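PDB 4R1D: Tle cognate immunity protein 4 C-terminal domain-containing protein from Pseudomonas aeruginosa PAO1, which probably acts as the immunity protein that binds and inhibits the type VI secretion lipase effector Tle4, protecting the bacterium from its own toxin. Local coordinates for residues B[12-17]-B[294-299]; B[67-71]-B[81-85]; B[105-109]-B[149-153]; B[18-22]-B[168-172]; B[234-239]-B[263-267]. All blocks are in the same frame, centred on the assembly; numbering follows the deposited sequence.

Contact 1: B[12-17]-B[294-299]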
# COMPACT_ATOMS: atom_id res chain seq x y z
N GLY B 12 15.03 -20.91 -8.47
CA GLY B 12 13.90 -21.57 -9.11
C GLY B 12 14.40 -22.55 -10.16
O GLY B 12 15.22 -23.42 -9.84
N ARG B 13 13.92 -22.41 -11.40
CA ARG B 13 14.32 -23.32 -12.48
C ARG B 13 15.55 -22.83 -13.22
O ARG B 13 16.00 -23.47 -14.16
CB ARG B 13 13.17 -23.51 -13.49
CG ARG B 13 11.84 -23.93 -12.89
CD ARG B 13 11.76 -25.43 -12.59
NE ARG B 13 10.64 -25.76 -11.71
CZ ARG B 13 10.28 -27.00 -11.38
NH1 ARG B 13 10.94 -28.04 -11.88
NH2 ARG B 13 9.25 -27.21 -10.56
N PHE B 14 16.09 -21.69 -12.79
CA PHE B 14 17.08 -20.98 -13.59
C PHE B 14 18.46 -20.86 -12.95
O PHE B 14 18.62 -21.06 -11.75
CB PHE B 14 16.54 -19.60 -13.99
CG PHE B 14 15.44 -19.67 -15.02
CD1 PHE B 14 15.71 -19.46 -16.37
CD2 PHE B 14 14.15 -20.01 -14.65
CE1 PHE B 14 14.72 -19.56 -17.31
CE2 PHE B 14 13.14 -20.12 -15.60
CZ PHE B 14 13.43 -19.89 -16.93
N LEU B 15 19.44 -20.51 -13.78
CA LEU B 15 20.78 -20.15 -13.32
C LEU B 15 21.10 -18.73 -13.77
O LEU B 15 20.60 -18.28 -14.80
CB LEU B 15 21.83 -21.09 -13.94
CG LEU B 15 21.69 -22.59 -13.72
CD1 LEU B 15 22.75 -23.33 -14.54
CD2 LEU B 15 21.82 -22.94 -12.25
N ILE B 16 21.95 -18.04 -13.02
CA ILE B 16 22.43 -16.73 -13.39
C ILE B 16 23.79 -16.52 -12.73
O ILE B 16 24.03 -17.03 -11.64
CB ILE B 16 21.45 -15.62 -12.93
CG1 ILE B 16 21.80 -14.29 -13.60
CG2 ILE B 16 21.45 -15.48 -11.40
CD1 ILE B 16 20.78 -13.17 -13.32
N ASP B 17 24.67 -15.77 -13.38
CA ASP B 17 25.99 -15.47 -12.81
C ASP B 17 26.05 -14.06 -12.24
O ASP B 17 25.57 -13.12 -12.86
CB ASP B 17 27.08 -15.64 -13.88
CG ASP B 17 27.07 -17.03 -14.52
OD1 ASP B 17 26.49 -17.97 -13.96
OD2 ASP B 17 27.66 -17.17 -15.61
N SER B 294 23.90 -14.24 -18.91
CA SER B 294 24.18 -15.45 -18.14
C SER B 294 22.92 -16.19 -17.70
O SER B 294 23.00 -17.26 -17.09
CB SER B 294 25.05 -15.12 -16.92
OG SER B 294 24.27 -14.63 -15.83
N ILE B 295 21.75 -15.63 -17.99
CA ILE B 295 20.49 -16.25 -17.58
C ILE B 295 20.15 -17.45 -18.46
O ILE B 295 20.06 -17.34 -19.68
CB ILE B 295 19.32 -15.25 -17.67
CG1 ILE B 295 19.60 -14.03 -16.78
CG2 ILE B 295 17.99 -15.94 -17.36
CD1 ILE B 295 18.57 -12.90 -16.93
N ARG B 296 19.95 -18.60 -17.82
CA ARG B 296 19.53 -19.80 -18.55
C ARG B 296 18.79 -20.78 -17.65
O ARG B 296 19.00 -20.81 -16.44
CB ARG B 296 20.73 -20.48 -19.24
CG ARG B 296 21.69 -21.25 -18.33
CD ARG B 296 22.65 -20.33 -17.62
NE ARG B 296 23.81 -21.05 -17.09
CZ ARG B 296 24.79 -20.49 -16.39
NH1 ARG B 296 24.76 -19.20 -16.09
NH2 ARG B 296 25.82 -21.23 -15.96
N VAL B 297 17.91 -21.58 -18.25
CA VAL B 297 17.24 -22.65 -17.55
C VAL B 297 18.31 -23.61 -17.06
O VAL B 297 19.26 -23.91 -17.78
CB VAL B 297 16.29 -23.42 -18.49
CG1 VAL B 297 15.68 -24.60 -17.77
CG2 VAL B 297 15.22 -22.49 -19.02
N ARG B 298 18.15 -24.10 -15.84
CA ARG B 298 19.11 -25.05 -15.29
C ARG B 298 19.02 -26.34 -16.09
O ARG B 298 17.94 -26.93 -16.17
CB ARG B 298 18.82 -25.33 -13.82
CG ARG B 298 19.89 -26.19 -13.14
CD ARG B 298 19.60 -26.42 -11.67
NE ARG B 298 18.62 -27.49 -11.44
CZ ARG B 298 17.35 -27.29 -11.12
NH1 ARG B 298 16.88 -26.05 -10.97
NH2 ARG B 298 16.55 -28.33 -10.94
N PRO B 299 20.14 -26.78 -16.70
CA PRO B 299 20.10 -28.07 -17.40
C PRO B 299 19.79 -29.19 -16.42
O PRO B 299 20.41 -29.25 -15.35
CB PRO B 299 21.53 -28.24 -17.92
CG PRO B 299 22.09 -26.84 -17.96
CD PRO B 299 21.45 -26.14 -16.79
O HOH W 1 17.89 -23.54 -10.62
O HOH W 2 15.25 -26.35 -14.37
O HOH W 3 28.31 -19.59 -16.25
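Leu15 and Arg296 face each other as an antiparallel hydrogen-bonded pair, Leu15 N donating to Arg296 O at 2.7 Å and Arg296 N returning a bond to Leu15 O at 3.1 Å. The ladder runs on through Arg298 N to Arg13 O (2.8 Å). At its other end a side chain takes over, Ser294 OG accepting from Asp17 N at 2.7 Å.

Arg296 lays one face of its guanidinium against Leu15 CB. With CG held between the backbone N and the carbonyl carbon (chi1 74°) and a bend at chi2, the chain folds back over its strand partner. Arg296 NH1 then donates to Asp17 OD1 at 3.0 Å in a salt bridge. It also bonds Ser294 O of its own segment, both oxygens lying near the guanidinium plane. The carboxylate stands almost perpendicular to the guanidinium, and NH1 meets OD1 from above the carboxylate plane.

Away from Leu15 and Arg296, Phe14 CE1 presses on Val297 CG2 at 3.4 Å, and Ile16 and Ile295 run abreast, Ile16 CD1 3.8 Å from Ile295 CG1. Phe180 packs on Phe14, Ile16 and Ile295, and Leu257 on Phe14 and Ile295.

Further out, Thr8 and Lys3 also hold the Asp17 carboxylate, Ser294 OG bonds Ile291 O, and the Arg298 guanidinium reaches the carbonyls of Pro142, Glu144 and Gly146. Strand 14-18 is the middle member of a small three-stranded antiparallel sheet, between 7-11 and 296-297, which pairs a strand near the N-terminus with the last strand of the chain.

Contact 2: B[67-71]-B[81-85]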
# COMPACT_ATOMS: atom_id res chain seq x y z
N MET B 67 -10.45 -20.46 17.37
CA MET B 67 -9.76 -20.10 16.13
C MET B 67 -8.91 -21.24 15.61
O MET B 67 -8.65 -21.33 14.41
CB MET B 67 -8.91 -18.83 16.32
CG MET B 67 -9.73 -17.55 16.37
SD MET B 67 -10.53 -17.21 14.80
CE MET B 67 -9.12 -16.73 13.80
N PHE B 68 -8.47 -22.13 16.50
CA PHE B 68 -7.68 -23.27 16.07
C PHE B 68 -8.58 -24.42 15.62
O PHE B 68 -9.47 -24.84 16.35
CB PHE B 68 -6.74 -23.75 17.18
CG PHE B 68 -5.79 -24.83 16.73
CD1 PHE B 68 -4.73 -24.52 15.89
CD2 PHE B 68 -5.95 -26.14 17.15
CE1 PHE B 68 -3.85 -25.50 15.47
CE2 PHE B 68 -5.06 -27.13 16.73
CZ PHE B 68 -4.01 -26.80 15.90
N LEU B 69 -8.34 -24.92 14.42
CA LEU B 69 -9.13 -26.01 13.88
C LEU B 69 -8.46 -27.37 14.06
O LEU B 69 -9.04 -28.28 14.65
CB LEU B 69 -9.47 -25.75 12.42
CG LEU B 69 -10.26 -24.43 12.36
CD1 LEU B 69 -10.34 -23.89 10.96
CD2 LEU B 69 -11.66 -24.60 12.97
N ARG B 70 -7.23 -27.51 13.58
CA ARG B 70 -6.53 -28.79 13.72
C ARG B 70 -5.06 -28.70 13.36
O ARG B 70 -4.63 -27.82 12.61
CB ARG B 70 -7.20 -29.89 12.89
CG ARG B 70 -7.46 -29.53 11.43
CD ARG B 70 -8.34 -30.59 10.75
NE ARG B 70 -9.19 -30.00 9.70
CZ ARG B 70 -10.33 -29.36 9.94
NH1 ARG B 70 -10.78 -29.24 11.18
NH2 ARG B 70 -11.04 -28.85 8.94
N LYS B 71 -4.29 -29.63 13.91
CA LYS B 71 -2.92 -29.84 13.47
C LYS B 71 -2.91 -31.04 12.54
O LYS B 71 -3.40 -32.12 12.89
CB LYS B 71 -2.02 -30.09 14.67
CG LYS B 71 -0.55 -30.19 14.33
CD LYS B 71 0.28 -30.39 15.58
CE LYS B 71 1.74 -30.61 15.26
NZ LYS B 71 2.51 -30.92 16.49
N LEU B 81 -0.59 -26.18 10.83
CA LEU B 81 -1.57 -25.66 11.76
C LEU B 81 -2.68 -25.01 10.95
O LEU B 81 -2.42 -24.11 10.15
CB LEU B 81 -0.94 -24.63 12.72
CG LEU B 81 0.26 -25.11 13.55
CD1 LEU B 81 0.87 -23.99 14.37
CD2 LEU B 81 -0.15 -26.29 14.45
N LEU B 82 -3.91 -25.47 11.16
CA LEU B 82 -5.05 -24.93 10.44
C LEU B 82 -5.91 -24.11 11.38
O LEU B 82 -6.37 -24.61 12.42
CB LEU B 82 -5.88 -26.07 9.84
CG LEU B 82 -6.97 -25.66 8.85
CD1 LEU B 82 -6.35 -25.27 7.53
CD2 LEU B 82 -7.94 -26.82 8.65
N SER B 83 -6.11 -22.85 11.02
CA SER B 83 -6.93 -21.94 11.82
C SER B 83 -7.85 -21.19 10.88
O SER B 83 -7.64 -21.20 9.67
CB SER B 83 -6.04 -20.96 12.60
OG SER B 83 -5.26 -20.16 11.72
N TRP B 84 -8.89 -20.55 11.42
CA TRP B 84 -9.68 -19.61 10.61
C TRP B 84 -8.79 -18.46 10.16
O TRP B 84 -7.91 -18.03 10.89
CB TRP B 84 -10.88 -19.09 11.42
CG TRP B 84 -11.99 -20.09 11.50
CD1 TRP B 84 -12.46 -20.71 12.62
CD2 TRP B 84 -12.76 -20.60 10.41
NE1 TRP B 84 -13.48 -21.58 12.29
CE2 TRP B 84 -13.68 -21.52 10.94
CE3 TRP B 84 -12.77 -20.36 9.03
CZ2 TRP B 84 -14.60 -22.20 10.14
CZ3 TRP B 84 -13.68 -21.04 8.24
CH2 TRP B 84 -14.58 -21.95 8.80
N SER B 85 -9.03 -17.94 8.95
CA SER B 85 -8.17 -16.89 8.42
C SER B 85 -8.41 -15.52 9.06
O SER B 85 -7.60 -14.60 8.91
CB SER B 85 -8.30 -16.79 6.90
OG SER B 85 -9.60 -16.41 6.54
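Leu82 O is gripped by two successive amides of the facing strand, Leu69 N at 2.8 Å and Arg70 N at 3.2 Å. This shared acceptor is the signature of a classic beta bulge: Leu69 is the extra residue, and the register slips by one between the Phe68-Ser83 and Arg70-Leu82 pairs. Normal pairing resumes on both sides, with Leu82 N bound to Arg70 O (2.9 Å) and Trp84 N to Met67 O (3.1 Å).

The bulge turns Leu69 toward the partner strand. Its CD1 sits over the face of the Trp84 indole, 4.0 Å from the centroid of the five-membered ring and only 2° off the normal, a CH-pi contact, while CD2 leans on the NE1 side. Met67, bent at chi2 and chi3, brings CE within 3.8 Å of Trp84 CB.

Arg70 and Leu82 run alongside each other in the same direction, and Leu82 CD2 lies against one face of the guanidinium, 3.6 Å from Arg70 NE; Glu119 binds that NE in a salt bridge. On the other face of the hairpin, Phe68 turns the edge of its ring to Leu81, CE1 being 3.9 Å from CD2.

Helix 42-58 covers the Phe68 and Ser83 side through Glu53, Trp56 and Arg57. Strand 79-84 lies between 68-73 and 92-100, whose Tyr93 packs on Leu69, Arg70 and Leu82 and meets the Trp84 ring.

Contact 3: B[105-109]-B[149-153]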
# COMPACT_ATOMS: atom_id res chain seq x y z
N TRP B 105 18.70 -32.01 6.98
CA TRP B 105 17.60 -31.29 7.60
C TRP B 105 17.75 -29.78 7.46
O TRP B 105 18.78 -29.21 7.82
CB TRP B 105 17.56 -31.67 9.08
CG TRP B 105 16.31 -31.32 9.81
CD1 TRP B 105 15.20 -32.09 9.97
CD2 TRP B 105 16.05 -30.10 10.50
NE1 TRP B 105 14.26 -31.43 10.72
CE2 TRP B 105 14.76 -30.20 11.06
CE3 TRP B 105 16.79 -28.93 10.71
CZ2 TRP B 105 14.19 -29.18 11.81
CZ3 TRP B 105 16.22 -27.91 11.45
CH2 TRP B 105 14.93 -28.05 12.00
N HIS B 106 16.72 -29.14 6.91
CA HIS B 106 16.56 -27.69 6.97
C HIS B 106 15.08 -27.45 7.13
O HIS B 106 14.27 -28.21 6.59
CB HIS B 106 17.01 -27.00 5.68
CG HIS B 106 18.44 -27.27 5.31
ND1 HIS B 106 19.50 -26.75 6.02
CD2 HIS B 106 18.97 -28.01 4.30
CE1 HIS B 106 20.63 -27.15 5.46
NE2 HIS B 106 20.34 -27.92 4.42
N VAL B 107 14.72 -26.40 7.85
CA VAL B 107 13.31 -26.13 8.14
C VAL B 107 12.76 -24.97 7.31
O VAL B 107 13.46 -24.00 7.06
CB VAL B 107 13.13 -25.81 9.62
CG1 VAL B 107 12.14 -24.68 9.81
CG2 VAL B 107 12.65 -27.03 10.34
N TYR B 108 11.50 -25.09 6.90
CA TYR B 108 10.83 -24.04 6.14
C TYR B 108 9.42 -23.79 6.65
O TYR B 108 8.75 -24.72 7.10
CB TYR B 108 10.76 -24.41 4.65
CG TYR B 108 12.12 -24.71 4.08
CD1 TYR B 108 12.81 -23.75 3.35
CD2 TYR B 108 12.72 -25.94 4.30
CE1 TYR B 108 14.06 -24.02 2.84
CE2 TYR B 108 13.97 -26.21 3.81
CZ TYR B 108 14.63 -25.26 3.08
OH TYR B 108 15.88 -25.56 2.58
N ARG B 109 8.98 -22.54 6.55
CA ARG B 109 7.60 -22.19 6.86
C ARG B 109 6.91 -21.76 5.57
O ARG B 109 7.45 -20.95 4.83
CB ARG B 109 7.55 -21.05 7.87
CG ARG B 109 6.13 -20.64 8.23
CD ARG B 109 6.11 -19.41 9.12
NE ARG B 109 4.84 -19.28 9.82
CZ ARG B 109 4.52 -18.26 10.62
NH1 ARG B 109 5.37 -17.28 10.81
NH2 ARG B 109 3.33 -18.24 11.22
N ILE B 149 15.37 -23.44 -4.01
CA ILE B 149 15.17 -22.40 -3.02
C ILE B 149 16.39 -22.41 -2.09
O ILE B 149 17.37 -23.11 -2.37
CB ILE B 149 13.86 -22.64 -2.23
CG1 ILE B 149 13.94 -23.94 -1.42
CG2 ILE B 149 12.66 -22.71 -3.21
CD1 ILE B 149 12.75 -24.19 -0.52
N ASP B 150 16.35 -21.66 -0.99
CA ASP B 150 17.46 -21.68 -0.04
C ASP B 150 17.72 -23.10 0.45
O ASP B 150 16.82 -23.74 0.99
CB ASP B 150 17.15 -20.83 1.19
CG ASP B 150 16.71 -19.44 0.84
OD1 ASP B 150 17.58 -18.55 0.72
OD2 ASP B 150 15.50 -19.24 0.69
N HIS B 151 18.95 -23.58 0.26
CA HIS B 151 19.38 -24.85 0.85
C HIS B 151 18.63 -26.09 0.38
O HIS B 151 18.79 -27.18 0.94
CB HIS B 151 19.29 -24.78 2.38
CG HIS B 151 20.08 -23.66 2.98
ND1 HIS B 151 21.44 -23.71 3.15
CD2 HIS B 151 19.68 -22.46 3.47
CE1 HIS B 151 21.86 -22.59 3.71
NE2 HIS B 151 20.81 -21.81 3.91
N ALA B 152 17.82 -25.96 -0.66
CA ALA B 152 17.04 -27.09 -1.11
C ALA B 152 16.49 -26.91 -2.51
O ALA B 152 16.72 -25.89 -3.16
CB ALA B 152 15.91 -27.38 -0.12
N TYR B 153 15.77 -27.92 -2.98
CA TYR B 153 14.97 -27.77 -4.18
C TYR B 153 13.75 -28.66 -4.13
O TYR B 153 13.76 -29.73 -3.52
CB TYR B 153 15.78 -28.05 -5.44
CG TYR B 153 16.26 -29.48 -5.58
CD1 TYR B 153 17.41 -29.92 -4.92
CD2 TYR B 153 15.59 -30.37 -6.40
CE1 TYR B 153 17.86 -31.23 -5.07
CE2 TYR B 153 16.03 -31.67 -6.55
CZ TYR B 153 17.16 -32.09 -5.89
OH TYR B 153 17.58 -33.40 -6.06
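Tyr108 makes the one direct hydrogen bond between the segments, its OH donating to Asp150 O at 2.6 Å. The acceptor lies in the plane of the phenol ring at its edge, and the hydroxyl in turn lies in the carbonyl plane. With CG beside the backbone N (chi1 -56°), the ring is carried out from strand 107-115 toward the peptide it binds.

That peptide belongs to a type II beta turn, Ile149 to Ala152, which closes the tight hairpin between strands 146-149 and 152-155. Ile149 N donates to Ala152 O at 2.9 Å, whereas the return bond is weak, and His151 has the positive phi of 63° characteristic of the third residue of a type II turn. Arg136 holds the hairpin from outside, its guanidinium bonding the carbonyls of Ile149 and Ala152.

Apolar contacts surround the outer end of the phenol ring. Ile149 CD1 touches Tyr108 CE1 at 3.6 Å, approaching the ring obliquely, and Ala152 CB lies 4.0 Å from Tyr108 CZ. Ile35 and Val99 of the neighbouring strands pack on the same tyrosine.

Among the rings, His151 CB stands above the centre of the His106 imidazole, 3.8 Å from the centroid and 11° off the normal, a CH-pi contact. The two imidazoles themselves meet obliquely, with centroids 5.0 Å apart; Tyr37 lies against His151 in addition.

Contact 4: B[18-22]-B[168-172]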
# COMPACT_ATOMS: atom_id res chain seq x y z
N LEU B 18 26.63 -13.92 -11.05
CA LEU B 18 26.80 -12.63 -10.40
C LEU B 18 28.23 -12.50 -9.90
O LEU B 18 28.88 -13.50 -9.63
CB LEU B 18 25.82 -12.50 -9.23
CG LEU B 18 24.35 -12.58 -9.64
CD1 LEU B 18 23.43 -12.72 -8.42
CD2 LEU B 18 23.99 -11.35 -10.47
N PRO B 19 28.71 -11.25 -9.77
CA PRO B 19 30.05 -10.96 -9.24
C PRO B 19 30.19 -11.52 -7.84
O PRO B 19 29.20 -11.67 -7.13
CB PRO B 19 30.10 -9.43 -9.19
CG PRO B 19 28.95 -8.94 -10.01
CD PRO B 19 27.94 -10.03 -10.07
N PRO B 20 31.43 -11.83 -7.42
CA PRO B 20 31.59 -12.51 -6.13
C PRO B 20 31.19 -11.65 -4.92
O PRO B 20 30.81 -12.21 -3.89
CB PRO B 20 33.10 -12.83 -6.10
CG PRO B 20 33.71 -11.77 -6.95
CD PRO B 20 32.72 -11.52 -8.06
N ASP B 21 31.26 -10.33 -5.05
CA ASP B 21 30.93 -9.46 -3.93
C ASP B 21 29.46 -8.99 -3.94
O ASP B 21 29.06 -8.17 -3.13
CB ASP B 21 31.86 -8.24 -3.89
CG ASP B 21 31.81 -7.41 -5.16
OD1 ASP B 21 31.51 -7.99 -6.23
OD2 ASP B 21 32.08 -6.19 -5.10
N ALA B 22 28.66 -9.54 -4.85
CA ALA B 22 27.24 -9.18 -4.93
C ALA B 22 26.54 -9.51 -3.62
O ALA B 22 26.76 -10.57 -3.04
CB ALA B 22 26.58 -9.91 -6.09
N VAL B 168 19.74 -7.67 -5.90
CA VAL B 168 21.19 -7.70 -5.81
C VAL B 168 21.76 -6.30 -5.79
O VAL B 168 21.38 -5.46 -6.60
CB VAL B 168 21.78 -8.43 -7.05
CG1 VAL B 168 23.28 -8.66 -6.88
CG2 VAL B 168 21.07 -9.75 -7.26
N THR B 169 22.68 -6.05 -4.86
CA THR B 169 23.44 -4.81 -4.89
C THR B 169 24.93 -5.08 -5.07
O THR B 169 25.40 -6.21 -4.86
CB THR B 169 23.20 -3.90 -3.65
OG1 THR B 169 23.69 -4.53 -2.47
CG2 THR B 169 21.69 -3.61 -3.49
N PHE B 170 25.65 -4.03 -5.47
CA PHE B 170 27.05 -4.16 -5.86
C PHE B 170 27.87 -3.12 -5.11
O PHE B 170 27.68 -1.92 -5.32
CB PHE B 170 27.19 -3.95 -7.37
CG PHE B 170 26.23 -4.77 -8.19
CD1 PHE B 170 26.60 -6.01 -8.68
CD2 PHE B 170 24.95 -4.29 -8.47
CE1 PHE B 170 25.71 -6.77 -9.43
CE2 PHE B 170 24.07 -5.05 -9.22
CZ PHE B 170 24.45 -6.29 -9.70
N PRO B 171 28.75 -3.57 -4.21
CA PRO B 171 29.57 -2.63 -3.42
C PRO B 171 30.20 -1.53 -4.27
O PRO B 171 30.18 -0.36 -3.86
CB PRO B 171 30.65 -3.54 -2.83
CG PRO B 171 29.95 -4.85 -2.64
CD PRO B 171 28.94 -4.96 -3.78
N GLU B 172 30.72 -1.89 -5.43
CA GLU B 172 31.39 -0.95 -6.33
C GLU B 172 30.44 0.04 -7.02
O GLU B 172 30.89 1.04 -7.58
CB GLU B 172 32.19 -1.70 -7.39
CG GLU B 172 33.30 -2.57 -6.83
CD GLU B 172 33.96 -3.44 -7.90
OE1 GLU B 172 33.35 -3.61 -8.98
OE2 GLU B 172 35.08 -3.94 -7.65
O HOH W 4 30.80 -4.62 -6.70
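Ala22 CB and Val168 CG1 meet at 3.6 Å in the apolar, closely packed part of this contact. The other branch of the valine, CG2, meets Leu18 CD1 end-on at 4.0 Å. Since CG1 is anti to the backbone N (chi1 -171°), Val168 splits its branches between the two residues. Beside them Pro19 CG comes to the edge of the Phe170 ring, in its plane and 3.9 Å from CE1. Phe178 and Ile291 pack on this apolar group from strand 176-183 and helix 281-292. A type I turn from Pro19 to Ala22 sets these two residues on the same short loop between strands 14-18 and 23-30, and a CA-H...O contact from Ala22 CA to Thr169 O (3.5 Å) joins the backbones.

The other side is more polar and hydrated. Asp21 and Pro171 run antiparallel alongside one another, with Asp21 OD2 3.5 Å from Pro171 CG. Asp21 OD2 also accepts a hydrogen bond from a water at 2.6 Å, and the same water accepts from Glu172 N at 3.0 Å, bridging the segments.

Here Glu172 OE2 approaches Asp21 OD2 to 4.5 Å. Two like charges so close would probably raise the proton affinity of one carboxylate, although the water should soften the effect. With no direct hydrogen bond between the two segments, their mutual contact is mainly apolar; just beyond, Thr169 and Val23 are backbone-bonded.

Contact 5: B[234-239]-B[263-267]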
# COMPACT_ATOMS: atom_id res chain seq x y z
N LYS B 234 20.30 17.27 -11.46
CA LYS B 234 20.89 17.59 -10.16
C LYS B 234 22.33 17.10 -10.06
O LYS B 234 22.86 16.93 -8.96
CB LYS B 234 20.06 16.97 -9.03
CG LYS B 234 18.59 17.34 -9.05
CD LYS B 234 17.84 16.74 -7.87
CE LYS B 234 16.35 17.02 -7.99
NZ LYS B 234 15.52 16.37 -6.93
N GLY B 235 22.97 16.88 -11.20
CA GLY B 235 24.35 16.44 -11.19
C GLY B 235 24.53 14.99 -10.79
O GLY B 235 25.61 14.61 -10.35
N GLN B 236 23.48 14.18 -10.91
CA GLN B 236 23.66 12.74 -10.80
C GLN B 236 22.94 12.02 -11.94
O GLN B 236 22.03 12.58 -12.57
CB GLN B 236 23.21 12.20 -9.44
CG GLN B 236 21.72 12.32 -9.17
CD GLN B 236 21.34 11.84 -7.78
OE1 GLN B 236 21.13 10.64 -7.56
NE2 GLN B 236 21.25 12.76 -6.83
N ARG B 237 23.38 10.80 -12.21
CA ARG B 237 22.84 10.03 -13.33
C ARG B 237 22.03 8.84 -12.83
O ARG B 237 22.48 8.09 -11.96
CB ARG B 237 23.97 9.53 -14.23
CG ARG B 237 23.49 8.89 -15.53
CD ARG B 237 24.30 9.40 -16.70
NE ARG B 237 23.90 8.86 -18.00
CZ ARG B 237 23.11 9.49 -18.86
NH1 ARG B 237 22.60 10.69 -18.57
NH2 ARG B 237 22.82 8.92 -20.02
N GLY B 238 20.84 8.68 -13.39
CA GLY B 238 19.99 7.55 -13.08
C GLY B 238 19.88 6.59 -14.26
O GLY B 238 20.19 6.94 -15.40
N TYR B 239 19.42 5.38 -13.98
CA TYR B 239 19.30 4.35 -15.00
C TYR B 239 18.06 3.53 -14.73
O TYR B 239 17.68 3.33 -13.58
CB TYR B 239 20.49 3.41 -14.92
CG TYR B 239 21.81 4.03 -15.31
CD1 TYR B 239 22.19 4.12 -16.64
CD2 TYR B 239 22.69 4.51 -14.35
CE1 TYR B 239 23.40 4.69 -17.01
CE2 TYR B 239 23.91 5.08 -14.70
CZ TYR B 239 24.25 5.16 -16.03
OH TYR B 239 25.46 5.72 -16.40
N VAL B 263 19.12 2.65 -11.09
CA VAL B 263 19.74 3.60 -10.17
C VAL B 263 18.75 4.73 -9.97
O VAL B 263 18.57 5.57 -10.85
CB VAL B 263 21.07 4.17 -10.70
CG1 VAL B 263 21.63 5.19 -9.70
CG2 VAL B 263 22.07 3.06 -10.92
N LEU B 264 18.10 4.74 -8.81
CA LEU B 264 17.13 5.77 -8.46
C LEU B 264 17.85 6.97 -7.83
O LEU B 264 19.05 6.92 -7.57
CB LEU B 264 16.09 5.22 -7.48
CG LEU B 264 15.42 3.93 -7.95
CD1 LEU B 264 14.47 3.38 -6.88
CD2 LEU B 264 14.71 4.15 -9.28
N GLU B 265 17.11 8.04 -7.62
CA GLU B 265 17.69 9.24 -7.02
C GLU B 265 18.30 8.92 -5.66
O GLU B 265 17.69 8.23 -4.85
CB GLU B 265 16.62 10.32 -6.88
CG GLU B 265 17.13 11.63 -6.31
CD GLU B 265 16.13 12.77 -6.42
OE1 GLU B 265 14.97 12.54 -6.83
OE2 GLU B 265 16.51 13.92 -6.10
N ARG B 266 19.51 9.41 -5.43
CA ARG B 266 20.15 9.33 -4.12
C ARG B 266 20.58 10.73 -3.72
O ARG B 266 20.48 11.67 -4.51
CB ARG B 266 21.38 8.43 -4.16
CG ARG B 266 21.07 6.98 -3.95
CD ARG B 266 22.24 6.15 -4.39
NE ARG B 266 22.76 6.64 -5.66
CZ ARG B 266 24.03 6.96 -5.86
NH1 ARG B 266 24.91 6.83 -4.88
NH2 ARG B 266 24.42 7.40 -7.05
N SER B 267 21.05 10.89 -2.50
CA SER B 267 21.31 12.24 -2.06
C SER B 267 22.76 12.65 -2.02
O SER B 267 23.67 11.82 -1.98
CB SER B 267 20.66 12.53 -0.71
OG SER B 267 20.81 13.90 -0.39
O HOH W 5 13.37 14.67 -7.33
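Gln236 sets its flat carboxamide edge-on to the backbone of Arg266 and uses both polar atoms there. OE1 accepts from Arg266 N at 2.9 Å in an almost straight bond, and NE2 donates to Arg266 O at 2.7 Å, the acceptor lying only 2° out of the amide plane. The second flat group, the Tyr239 ring, receives Val263 CG2 at its edge, near the ring plane and 3.8 Å from CD2. The motif is an antiparallel strand pair that opens at its end: Tyr239 and Val263 form a hydrogen-bonded pair, beyond which the side-chain amide of Gln236 imitates a strand backbone.

The backbone bonds of the pair are Tyr239 N to Val263 O (3.2 Å) and Val263 N to Tyr239 O (3.0 Å). The Tyr239 and Val263 side chains run abreast, and the tyrosine hydroxyl is hydrogen-bonded to Asp281. Gly238 CA passes close to Val263 O.

Gln236 reaches across because CG sits between the backbone N and the carbonyl carbon (chi1 66°) while the chain beyond is extended. Its two bonds give each polar atom of this buried side chain a partner, and together fix the amide rotation. Phe85 of the other chain of the complex, probably the Tle4 lipase, packs on Gln236 and Glu265, which places this strand end at the interface.

Lys234, extended beyond CG, meets Glu265 OE2 on its syn side with NZ at 2.8 Å in a salt bridge, and one water binds both Lys234 NZ (2.8 Å) and Glu265 OE1 (2.7 Å).

Overall arrangement
Along the chain, contact 1 spans the other four. Contact 4 starts directly after residues 12-17, about 18 Å from contact 1 between centres, and its own span holds contact 2 and then contact 3; contact 5 follows. Contacts 3 and 4, about 24 Å apart by centres, are linked by the successive strands 152-155 and 162-169. Contact 2 belongs to the N-terminal region and contact 5 to the C-terminal one, about 49 Å apart between centres, on opposite sides of the chain's centre. Contacts 1, 3 and 4 each pair a segment of one region with a segment of the other, joining them repeatedly across an elongated molecule. Contact 5 touches the partner chain broadly, contact 2 barely, through Ser85.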